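Local coordinates for Fdc1 (Candida dubliniensis, PDB 4ZAD), which probably catalyses the reversible decarboxylation of aromatic acrylic acids such as cinnamic and ferulic acid to vinyl products, using a prenylated flavin and manganese, at residues E284-E289 with K297-Q302; Y293-D298 with F456-P461; Q137-K142 with H183-I188. One frame throughout, in Å; residues are numbered along the deposited sequence.

Interaction 1: residues E284-E289 with K297-Q302. With 4LU (1-deoxy-5-O-phosphono-1-(3,3,4,5-tetramethyl-9,11-dioxo-2,3,8,9,10,11-hexahydro-7H-quinolino[1,8-fg]pteridin-12-ium-7-y l)-D-ribitol), chain E.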
loop_
_atom_site.group_PDB
_atom_site.type_symbol
_atom_site.label_atom_id
_atom_site.label_comp_id
_atom_site.label_asym_id
_atom_site.label_seq_id
_atom_site.Cartn_x
_atom_site.Cartn_y
_atom_site.Cartn_z
ATOM N N GLU A 284 -21.968 -22.447 -14.285
ATOM C CA GLU A 284 -21.904 -20.982 -14.074
ATOM C C GLU A 284 -20.464 -20.486 -14.042
ATOM O O GLU A 284 -19.558 -20.998 -13.385
ATOM C CB GLU A 284 -22.806 -20.431 -12.935
ATOM C CG GLU A 284 -22.212 -20.165 -11.582
ATOM C CD GLU A 284 -21.425 -18.856 -11.383
ATOM O OE1 GLU A 284 -21.897 -17.693 -11.628
ATOM O OE2 GLU A 284 -20.291 -19.026 -10.893
ATOM N N GLY A 285 -20.267 -19.509 -14.886
ATOM C CA GLY A 285 -19.043 -19.520 -15.704
ATOM C C GLY A 285 -18.187 -18.780 -14.774
ATOM O O GLY A 285 -18.757 -18.197 -13.837
ATOM N N PRO A 286 -16.861 -18.818 -14.979
ATOM C CA PRO A 286 -16.049 -17.953 -14.151
ATOM C C PRO A 286 -16.490 -16.526 -14.389
ATOM O O PRO A 286 -17.142 -16.247 -15.389
ATOM C CB PRO A 286 -14.618 -18.205 -14.645
ATOM C CG PRO A 286 -14.757 -18.801 -15.976
ATOM C CD PRO A 286 -16.106 -19.420 -16.082
ATOM N N PHE A 287 -16.192 -15.668 -13.437
ATOM C CA PHE A 287 -16.459 -14.240 -13.518
ATOM C C PHE A 287 -15.218 -13.512 -12.978
ATOM O O PHE A 287 -14.573 -13.984 -12.049
ATOM C CB PHE A 287 -17.691 -13.962 -12.660
ATOM C CG PHE A 287 -18.215 -12.573 -12.744
ATOM C CD1 PHE A 287 -18.562 -12.030 -13.945
ATOM C CD2 PHE A 287 -18.441 -11.847 -11.592
ATOM C CE1 PHE A 287 -19.094 -10.754 -14.040
ATOM C CE2 PHE A 287 -18.942 -10.560 -11.647
ATOM C CZ PHE A 287 -19.272 -10.002 -12.890
ATOM N N GLY A 288 -14.877 -12.387 -13.580
ATOM C CA GLY A 288 -13.901 -11.466 -13.015
ATOM C C GLY A 288 -14.448 -10.862 -11.737
ATOM O O GLY A 288 -15.447 -10.172 -11.751
ATOM N N GLU A 289 -13.836 -11.192 -10.606
ATOM C CA GLU A 289 -14.423 -10.870 -9.299
ATOM C C GLU A 289 -13.498 -10.020 -8.426
ATOM O O GLU A 289 -12.422 -9.593 -8.843
ATOM C CB GLU A 289 -14.854 -12.161 -8.552
ATOM C CG GLU A 289 -16.393 -12.450 -8.515
ATOM C CD GLU A 289 -17.148 -11.897 -7.294
ATOM O OE1 GLU A 289 -16.749 -10.864 -6.706
ATOM O OE2 GLU A 289 -18.179 -12.519 -6.929
ATOM N N LYS A 297 -10.484 -20.809 -17.005
ATOM C CA LYS A 297 -10.650 -22.257 -17.032
ATOM C C LYS A 297 -11.339 -22.804 -15.782
ATOM O O LYS A 297 -11.765 -23.959 -15.785
ATOM C CB LYS A 297 -9.299 -22.951 -17.272
ATOM C CG LYS A 297 -8.899 -23.009 -18.775
ATOM C CD LYS A 297 -7.398 -23.301 -18.968
ATOM N N ASP A 298 -11.458 -21.983 -14.728
ATOM C CA ASP A 298 -12.231 -22.362 -13.535
ATOM C C ASP A 298 -13.716 -22.548 -13.849
ATOM O O ASP A 298 -14.409 -21.596 -14.204
ATOM C CB ASP A 298 -12.102 -21.314 -12.440
ATOM C CG ASP A 298 -10.772 -21.365 -11.731
ATOM O OD1 ASP A 298 -9.865 -22.112 -12.161
ATOM O OD2 ASP A 298 -10.647 -20.642 -10.723
ATOM N N HIS A 299 -14.195 -23.782 -13.704
ATOM C CA HIS A 299 -15.607 -24.127 -13.947
ATOM C C HIS A 299 -16.183 -24.853 -12.743
ATOM O O HIS A 299 -15.485 -25.621 -12.053
ATOM C CB HIS A 299 -15.736 -25.015 -15.200
ATOM C CG HIS A 299 -15.647 -24.243 -16.481
ATOM N ND1 HIS A 299 -14.445 -23.957 -17.104
ATOM C CD2 HIS A 299 -16.610 -23.640 -17.223
ATOM C CE1 HIS A 299 -14.673 -23.229 -18.186
ATOM N NE2 HIS A 299 -15.978 -23.020 -18.281
ATOM N N HIS A 300 -17.458 -24.581 -12.491
ATOM C CA HIS A 300 -18.214 -25.305 -11.486
ATOM C C HIS A 300 -19.695 -25.165 -11.761
ATOM O O HIS A 300 -20.117 -24.322 -12.562
ATOM C CB HIS A 300 -17.864 -24.877 -10.049
ATOM C CG HIS A 300 -18.197 -23.446 -9.708
ATOM N ND1 HIS A 300 -19.192 -22.721 -10.340
ATOM C CD2 HIS A 300 -17.698 -22.628 -8.743
ATOM C CE1 HIS A 300 -19.264 -21.516 -9.804
ATOM N NE2 HIS A 300 -18.376 -21.437 -8.830
ATOM N N THR A 301 -20.466 -26.017 -11.091
ATOM C CA THR A 301 -21.903 -26.113 -11.290
ATOM C C THR A 301 -22.651 -25.388 -10.204
ATOM O O THR A 301 -22.206 -25.397 -9.059
ATOM C CB THR A 301 -22.353 -27.571 -11.236
ATOM O OG1 THR A 301 -21.972 -28.168 -9.976
ATOM C CG2 THR A 301 -21.735 -28.323 -12.392
ATOM N N GLN A 302 -23.801 -24.813 -10.553
ATOM C CA GLN A 302 -24.584 -24.016 -9.602
ATOM C C GLN A 302 -26.088 -24.156 -9.916
ATOM O O GLN A 302 -26.474 -24.482 -11.053
ATOM C CB GLN A 302 -24.136 -22.511 -9.610
ATOM C CG GLN A 302 -22.731 -22.177 -9.015
ATOM C CD GLN A 302 -22.603 -22.439 -7.524
ATOM O OE1 GLN A 302 -21.567 -22.925 -7.043
ATOM N NE2 GLN A 302 -23.664 -22.138 -6.777
HETATM C C9 4LU E . -21.782 -7.987 -3.297
HETATM C C8 4LU E . -21.989 -6.931 -4.194
HETATM C C7 4LU E . -21.899 -7.140 -5.578
HETATM C C10 4LU E . -22.039 -11.667 -3.312
HETATM C C6 4LU E . -21.498 -8.494 -6.057
HETATM N N3 4LU E . -22.257 -14.230 -4.230
HETATM C C2 4LU E . -22.526 -13.961 -2.947
HETATM C C13 4LU E . -22.822 -8.871 -7.992
HETATM C C5 4LU E . -21.400 -8.794 -7.489
HETATM C C1 4LU E . -20.772 -11.103 -6.729
HETATM O O2 4LU E . -22.887 -14.905 -2.232
HETATM N N1 4LU E . -22.415 -12.691 -2.488
HETATM C C4 4LU E . -21.863 -13.264 -5.085
HETATM O O4 4LU E . -21.645 -13.661 -6.255
HETATM C C4A 4LU E . -21.732 -11.963 -4.659
HETATM N N5 4LU E . -20.949 -10.848 -5.464
HETATM C C3 4LU E . -20.976 -10.162 -7.733
HETATM C C12 4LU E . -20.644 -7.751 -8.307
HETATM C C5A 4LU E . -21.246 -9.560 -5.052
HETATM C C7M 4LU E . -22.137 -6.043 -6.582
HETATM C C8M 4LU E . -22.359 -5.597 -3.600
HETATM C C9A 4LU E . -21.578 -9.316 -3.700
HETATM N N10 4LU E . -21.954 -10.397 -2.828
HETATM C "C1'" 4LU E . -21.701 -10.323 -1.382
HETATM C "C2'" 4LU E . -23.052 -10.332 -0.667
HETATM O "O2'" 4LU E . -23.920 -9.378 -1.313
HETATM C "C3'" 4LU E . -22.924 -10.034 0.833
HETATM O "O3'" 4LU E . -22.151 -11.072 1.473
HETATM C "C4'" 4LU E . -24.297 -9.916 1.527
HETATM O "O4'" 4LU E . -24.118 -9.978 2.946
HETATM C "C5'" 4LU E . -25.237 -11.068 1.133
HETATM O "O5'" 4LU E . -26.487 -11.032 1.792
HETATM P P 4LU E . -26.868 -11.989 3.000
HETATM O O2P 4LU E . -28.352 -11.633 3.096
HETATM O O3P 4LU E . -25.944 -11.507 4.139
HETATM O O1P 4LU E . -26.554 -13.399 2.545
#
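Glu284 meets His300 and Gln302 through nearly the whole length of its side chain. Its CB lies 4.1 Å from Gln302 CB, and CG packs closer, 3.3 Å from Gln302 CG, the two chains running side by side in the same direction. A bend at chi2 (80°) turns CD toward the imidazole, 3.8 Å from His300 CE1. At the tip, OE2 comes to the edge of the His300 ring, near its plane, and lies 2.9 Å from CE1, a carbon; carboxylate and ring are turned 34° against each other. The strong partner of OE2 is Arg179, a residue that binds the prenylated flavin, and the two form a salt bridge, consistent with a second-shell role for Glu284 in positioning this arginine.

The backbones join where Glu284 N donates an almost straight bond to His300 O, 3.1 Å away, at the end of strand 280-284 beside the antiparallel strand 300-312. Both strands belong to the antiparallel sheet of the UbiD-family flavin-binding domain, and from it the chain leaves strand 280-284 for the active site. Glu289, the predicted proton donor, lies further along that loop in two conformations, one of which comes close to the cofactor.

Between these ends Pro286 turns its ring onto the opposite segment, CG lying 3.3 Å from Asp298 O, while its CD stands over one face of the His299 imidazole, offset toward the rim. That ring is tethered within its own segment by a hydrogen bond of 3.0 Å from His299 ND1 to Lys297 O.

Interaction 2: residues Y293-D298 with F456-P461; sequences YCFPKD and FASQGP
Gln459 lays its side-chain amide flat over the phenyl ring of Phe295, and these two residues have the most surface buried by the contact. Ring and amide planes are only 7° apart. CD of Gln459 sits above the middle of the ring, 3.4 Å from its plane, and CG makes a CH-pi contact over the same face, 3.9 Å from the centroid of the Phe295 ring. The two side chains reach toward each other tip to tip, bridging the 9.0 Å between Phe295 CA and Gln459 CA. Gln459 manages this by folding at chi2 (-43°), a bend that brings CD round over the ring. On the other side, chi1 of -78° sets CG of Phe295 beside the backbone N, anti to the carbonyl carbon, and the ring then lies against the amide of Gln459.

The third contributor, Asp298, points its carboxylate at the same amide: OD2 is 3.3 Å from the atom modelled as Gln459 OE1, with the two planar groups nearly coplanar. Phe295 and Asp298 converge on one glutamine because they are the first and last residues of a type I turn, closed by the bond from Asp298 N to Phe295 O of 3.0 Å. Ser458 adds a looser approach, its OG oblique to the ring.

Phe488 of the second subunit packs against Phe295, and Phe477 of that subunit against Gln459. The arrangement is a domain-domain contact of the UbiD-type decarboxylase, in which a turn of the flavin-binding domain meets segment 456-461 of the C-terminal domain beside the dimer interface.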
loop_
_atom_site.group_PDB
_atom_site.type_symbol
_atom_site.label_atom_id
_atom_site.label_comp_id
_atom_site.label_asym_id
_atom_site.label_seq_id
_atom_site.Cartn_x
_atom_site.Cartn_y
_atom_site.Cartn_z
ATOM N N TYR A 293 -9.114 -10.899 -10.381
ATOM C CA TYR A 293 -8.897 -11.930 -11.420
ATOM C C TYR A 293 -10.190 -12.486 -12.057
ATOM O O TYR A 293 -11.252 -12.531 -11.432
ATOM C CB TYR A 293 -8.094 -13.105 -10.848
ATOM C CG TYR A 293 -6.849 -12.675 -10.116
ATOM C CD1 TYR A 293 -6.910 -12.229 -8.781
ATOM C CD2 TYR A 293 -5.625 -12.691 -10.733
ATOM C CE1 TYR A 293 -5.801 -11.809 -8.118
ATOM C CE2 TYR A 293 -4.513 -12.286 -10.069
ATOM C CZ TYR A 293 -4.610 -11.826 -8.765
ATOM O OH TYR A 293 -3.483 -11.426 -8.107
ATOM N N CYS A 294 -10.084 -12.883 -13.322
ATOM C CA CYS A 294 -10.959 -13.901 -13.904
ATOM C C CYS A 294 -10.064 -15.070 -14.296
ATOM O O CYS A 294 -9.065 -14.901 -15.000
ATOM C CB CYS A 294 -11.684 -13.410 -15.150
ATOM S SG CYS A 294 -12.660 -14.785 -15.845
ATOM N N PHE A 295 -10.409 -16.255 -13.837
ATOM C CA PHE A 295 -9.632 -17.448 -14.142
ATOM C C PHE A 295 -10.443 -18.270 -15.160
ATOM O O PHE A 295 -11.341 -19.034 -14.772
ATOM C CB PHE A 295 -9.387 -18.229 -12.854
ATOM C CG PHE A 295 -8.309 -17.659 -11.999
ATOM C CD1 PHE A 295 -6.956 -17.878 -12.314
ATOM C CD2 PHE A 295 -8.617 -16.919 -10.862
ATOM C CE1 PHE A 295 -5.943 -17.364 -11.506
ATOM C CE2 PHE A 295 -7.598 -16.399 -10.053
ATOM C CZ PHE A 295 -6.263 -16.621 -10.382
ATOM N N PRO A 296 -10.147 -18.111 -16.464
ATOM C CA PRO A 296 -11.148 -18.506 -17.438
ATOM C C PRO A 296 -11.410 -19.998 -17.504
ATOM O O PRO A 296 -12.444 -20.387 -18.023
ATOM C CB PRO A 296 -10.569 -18.006 -18.785
ATOM C CG PRO A 296 -9.463 -17.161 -18.450
ATOM C CD PRO A 296 -8.928 -17.674 -17.146
ATOM N N LYS A 297 -10.484 -20.809 -17.005
ATOM C CA LYS A 297 -10.650 -22.257 -17.032
ATOM C C LYS A 297 -11.339 -22.804 -15.782
ATOM O O LYS A 297 -11.765 -23.959 -15.785
ATOM C CB LYS A 297 -9.299 -22.951 -17.272
ATOM C CG LYS A 297 -8.899 -23.009 -18.775
ATOM C CD LYS A 297 -7.398 -23.301 -18.968
ATOM N N ASP A 298 -11.458 -21.983 -14.728
ATOM C CA ASP A 298 -12.231 -22.362 -13.535
ATOM C C ASP A 298 -13.716 -22.548 -13.849
ATOM O O ASP A 298 -14.409 -21.596 -14.204
ATOM C CB ASP A 298 -12.102 -21.314 -12.440
ATOM C CG ASP A 298 -10.772 -21.365 -11.731
ATOM O OD1 ASP A 298 -9.865 -22.112 -12.161
ATOM O OD2 ASP A 298 -10.647 -20.642 -10.723
ATOM N N PHE A 456 -5.518 -16.987 -3.692
ATOM C CA PHE A 456 -4.532 -17.874 -3.086
ATOM C C PHE A 456 -5.173 -19.199 -2.658
ATOM O O PHE A 456 -4.487 -20.217 -2.615
ATOM C CB PHE A 456 -3.750 -17.199 -1.933
ATOM C CG PHE A 456 -4.611 -16.487 -0.906
ATOM C CD1 PHE A 456 -5.384 -17.194 -0.014
ATOM C CD2 PHE A 456 -4.597 -15.108 -0.802
ATOM C CE1 PHE A 456 -6.143 -16.523 0.939
ATOM C CE2 PHE A 456 -5.351 -14.442 0.161
ATOM C CZ PHE A 456 -6.121 -15.129 1.011
ATOM N N ALA A 457 -6.484 -19.170 -2.378
ATOM C CA ALA A 457 -7.259 -20.392 -2.102
ATOM C C ALA A 457 -7.779 -21.072 -3.382
ATOM O O ALA A 457 -7.675 -22.283 -3.512
ATOM C CB ALA A 457 -8.409 -20.123 -1.129
ATOM N N SER A 458 -8.316 -20.318 -4.334
ATOM C CA SER A 458 -8.972 -20.950 -5.476
ATOM C C SER A 458 -7.978 -21.664 -6.375
ATOM O O SER A 458 -8.324 -22.683 -6.995
ATOM C CB SER A 458 -9.791 -19.942 -6.275
ATOM O OG SER A 458 -8.975 -19.006 -6.955
ATOM N N GLN A 459 -6.756 -21.111 -6.450
ATOM C CA GLN A 459 -5.644 -21.660 -7.239
ATOM C C GLN A 459 -4.706 -22.549 -6.420
ATOM O O GLN A 459 -3.775 -23.133 -6.980
ATOM C CB GLN A 459 -4.804 -20.520 -7.816
ATOM C CG GLN A 459 -5.560 -19.507 -8.631
ATOM C CD GLN A 459 -6.552 -20.134 -9.567
ATOM O OE1 GLN A 459 -7.743 -20.119 -9.286
ATOM N NE2 GLN A 459 -6.077 -20.725 -10.656
ATOM N N GLY A 460 -4.935 -22.627 -5.104
ATOM C CA GLY A 460 -4.084 -23.406 -4.171
ATOM C C GLY A 460 -4.740 -24.639 -3.571
ATOM O O GLY A 460 -5.769 -25.084 -4.048
ATOM N N PRO A 461 -4.127 -25.207 -2.516
ATOM C CA PRO A 461 -4.680 -26.363 -1.801
ATOM C C PRO A 461 -5.895 -26.087 -0.887
ATOM O O PRO A 461 -6.628 -27.022 -0.576
ATOM C CB PRO A 461 -3.495 -26.842 -0.954
ATOM C CG PRO A 461 -2.711 -25.633 -0.679
ATOM C CD PRO A 461 -2.817 -24.809 -1.955
#

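Interaction 3: residues Q137-K142 with H183-I188; sequences QIDLTK and HDSKSI
The backbones of Asp139 and Ser185 approach to 4.4 Å between their CA atoms, where Leu140 N donates a nearly straight hydrogen bond of 2.8 Å to Ser185 O. The segment 183-188 is a beta hairpin, strand 181-184 returning as strand 187-189 through a type I turn from Asp184 to Ser187, with a classic bulge where His183 and Asp184 both face Ser187. An Asx turn adds a bond at the tip, Asp184 OD1 accepting from Lys186 N. The hairpin belongs to the antiparallel sheet of the flavin-binding domain, and the loop that follows strand 131-134 lies against its turn.

Leu140 is the main apolar element. Its CG lies 3.3 Å from Ser185 O, the oxygen its own N-H holds, and CD1 continues to the backbone of Ser187 (3.4 Å from its N) and to CG1 of Ile188. Phe272 of strand 270-277 touches both Leu140 and Ile188, which carries this apolar pairing into the sheet.

Polar groups grip the turn as well. Asp139 has CG anti to its backbone N (chi1 -170°), which places CG close to Ser185 OG; its OD1 takes a weak hydrogen bond of 2.9 Å from Ser185 OG while also weakly accepting from Thr141 N. Thr141 brings OG1 alongside the same serine, 3.7 Å from Ser185 N. Lys186 starts out away from the loop, but its chain is bent at chi2 (-85°) and then runs back extended, so that CD and CE pass beside Ile138 O. Its ammonium is held by two carbonyls, that of Lys135 and that of Ile138, where NZ lies in the carbonyl plane 3.0 Å from Ile138 O.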
loop_
_atom_site.group_PDB
_atom_site.type_symbol
_atom_site.label_atom_id
_atom_site.label_comp_id
_atom_site.label_asym_id
_atom_site.label_seq_id
_atom_site.Cartn_x
_atom_site.Cartn_y
_atom_site.Cartn_z
ATOM N N GLN A 137 -43.126 -15.070 -23.681
ATOM C CA GLN A 137 -42.571 -13.874 -24.321
ATOM C C GLN A 137 -41.121 -13.602 -23.902
ATOM O O GLN A 137 -40.423 -12.811 -24.556
ATOM C CB GLN A 137 -43.430 -12.638 -23.990
ATOM C CG GLN A 137 -44.960 -12.766 -24.187
ATOM C CD GLN A 137 -45.706 -11.497 -23.742
ATOM O OE1 GLN A 137 -46.554 -11.513 -22.835
ATOM N NE2 GLN A 137 -45.368 -10.385 -24.371
ATOM N N ILE A 138 -40.662 -14.233 -22.815
ATOM C CA ILE A 138 -39.355 -13.879 -22.256
ATOM C C ILE A 138 -38.276 -14.584 -23.024
ATOM O O ILE A 138 -38.408 -15.771 -23.290
ATOM C CB ILE A 138 -39.214 -14.296 -20.764
ATOM C CG1 ILE A 138 -40.095 -13.453 -19.867
ATOM C CG2 ILE A 138 -37.781 -14.159 -20.289
ATOM C CD1 ILE A 138 -40.572 -14.193 -18.641
ATOM N N ASP A 139 -37.213 -13.849 -23.348
ATOM C CA ASP A 139 -35.997 -14.403 -23.976
ATOM C C ASP A 139 -34.759 -13.567 -23.602
ATOM O O ASP A 139 -34.433 -12.562 -24.248
ATOM C CB ASP A 139 -36.151 -14.492 -25.501
ATOM C CG ASP A 139 -35.026 -15.266 -26.164
ATOM O OD1 ASP A 139 -33.909 -15.319 -25.625
ATOM O OD2 ASP A 139 -35.252 -15.812 -27.262
ATOM N N LEU A 140 -34.080 -14.026 -22.549
ATOM C CA LEU A 140 -32.990 -13.295 -21.907
ATOM C C LEU A 140 -31.775 -13.169 -22.836
ATOM O O LEU A 140 -30.970 -12.243 -22.700
ATOM C CB LEU A 140 -32.621 -13.987 -20.583
ATOM C CG LEU A 140 -33.725 -14.075 -19.507
ATOM C CD1 LEU A 140 -33.272 -14.888 -18.303
ATOM C CD2 LEU A 140 -34.190 -12.696 -19.054
ATOM N N THR A 141 -31.671 -14.112 -23.783
ATOM C CA THR A 141 -30.631 -14.166 -24.834
ATOM C C THR A 141 -30.594 -12.876 -25.666
ATOM O O THR A 141 -29.520 -12.452 -26.116
ATOM C CB THR A 141 -30.899 -15.454 -25.733
ATOM O OG1 THR A 141 -30.693 -16.619 -24.929
ATOM C CG2 THR A 141 -30.035 -15.558 -27.017
ATOM N N LYS A 142 -31.758 -12.247 -25.836
ATOM C CA LYS A 142 -31.896 -11.093 -26.726
ATOM C C LYS A 142 -31.698 -9.727 -26.066
ATOM O O LYS A 142 -31.502 -8.715 -26.760
ATOM C CB LYS A 142 -33.257 -11.139 -27.443
ATOM C CG LYS A 142 -33.550 -12.497 -28.150
ATOM C CD LYS A 142 -32.485 -12.856 -29.189
ATOM C CE LYS A 142 -32.779 -14.174 -29.890
ATOM N NZ LYS A 142 -31.559 -14.948 -30.305
ATOM N N HIS A 183 -28.347 -18.326 -18.420
ATOM C CA HIS A 183 -28.103 -19.723 -18.770
ATOM C C HIS A 183 -28.754 -20.055 -20.104
ATOM O O HIS A 183 -28.137 -20.688 -20.955
ATOM C CB HIS A 183 -28.660 -20.671 -17.716
ATOM C CG HIS A 183 -28.635 -22.108 -18.140
ATOM N ND1 HIS A 183 -27.467 -22.841 -18.218
ATOM C CD2 HIS A 183 -29.629 -22.937 -18.533
ATOM C CE1 HIS A 183 -27.747 -24.061 -18.630
ATOM N NE2 HIS A 183 -29.052 -24.148 -18.822
ATOM N N ASP A 184 -30.001 -19.651 -20.277
ATOM C CA ASP A 184 -30.671 -19.860 -21.564
ATOM C C ASP A 184 -31.791 -18.854 -21.695
ATOM O O ASP A 184 -31.938 -17.973 -20.844
ATOM C CB ASP A 184 -31.194 -21.296 -21.695
ATOM C CG ASP A 184 -32.321 -21.626 -20.702
ATOM O OD1 ASP A 184 -33.241 -20.800 -20.496
ATOM O OD2 ASP A 184 -32.310 -22.742 -20.153
ATOM N N SER A 185 -32.604 -18.974 -22.728
ATOM C CA SER A 185 -33.745 -18.044 -22.862
ATOM C C SER A 185 -34.482 -17.634 -21.579
ATOM O O SER A 185 -34.925 -16.494 -21.466
ATOM C CB SER A 185 -34.765 -18.599 -23.852
ATOM O OG SER A 185 -34.421 -18.126 -25.144
ATOM N N LYS A 186 -34.636 -18.553 -20.632
ATOM C CA LYS A 186 -35.639 -18.375 -19.591
ATOM C C LYS A 186 -35.046 -18.550 -18.199
ATOM O O LYS A 186 -35.755 -18.870 -17.243
ATOM C CB LYS A 186 -36.782 -19.367 -19.809
ATOM C CG LYS A 186 -37.192 -19.622 -21.303
ATOM C CD LYS A 186 -38.180 -18.597 -21.842
ATOM C CE LYS A 186 -38.716 -18.964 -23.266
ATOM N NZ LYS A 186 -39.985 -18.260 -23.662
ATOM N N SER A 187 -33.760 -18.275 -18.058
ATOM C CA SER A 187 -33.033 -18.867 -16.968
ATOM C C SER A 187 -31.720 -18.222 -16.623
ATOM O O SER A 187 -30.939 -17.899 -17.516
ATOM C CB SER A 187 -32.738 -20.325 -17.277
ATOM O OG SER A 187 -33.418 -21.109 -16.344
ATOM N N ILE A 188 -31.469 -18.129 -15.311
ATOM C CA ILE A 188 -30.268 -17.547 -14.782
ATOM C C ILE A 188 -29.686 -18.502 -13.778
ATOM O O ILE A 188 -30.432 -19.098 -13.001
ATOM C CB ILE A 188 -30.590 -16.238 -14.022
ATOM C CG1 ILE A 188 -31.221 -15.200 -14.932
ATOM C CG2 ILE A 188 -29.339 -15.668 -13.374
ATOM C CD1 ILE A 188 -31.743 -14.027 -14.179
#

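Overall arrangement
Going from the N terminus, interaction 3 comes first: the loop after strand 131-134 meets the hairpin 183-188, closing an excursion of about forty residues. Interaction 1 follows in series and closes a short loop between strands 280-284 and 300-312. The two do not touch, but strands 187-189 and 300-312 are neighbours in one sheet, which joins them. Interaction 2 starts within the loop of interaction 1, shares Lys297 and Asp298 with it, and ends far along the chain at 456-461; the two loops therefore cross. Pro286 packs on the backbone carbonyls of Phe295 and Pro296 where they meet. Interactions 1 and 3 lie within the flavin-binding domain, whereas interaction 2 ties it to the C-terminal domain.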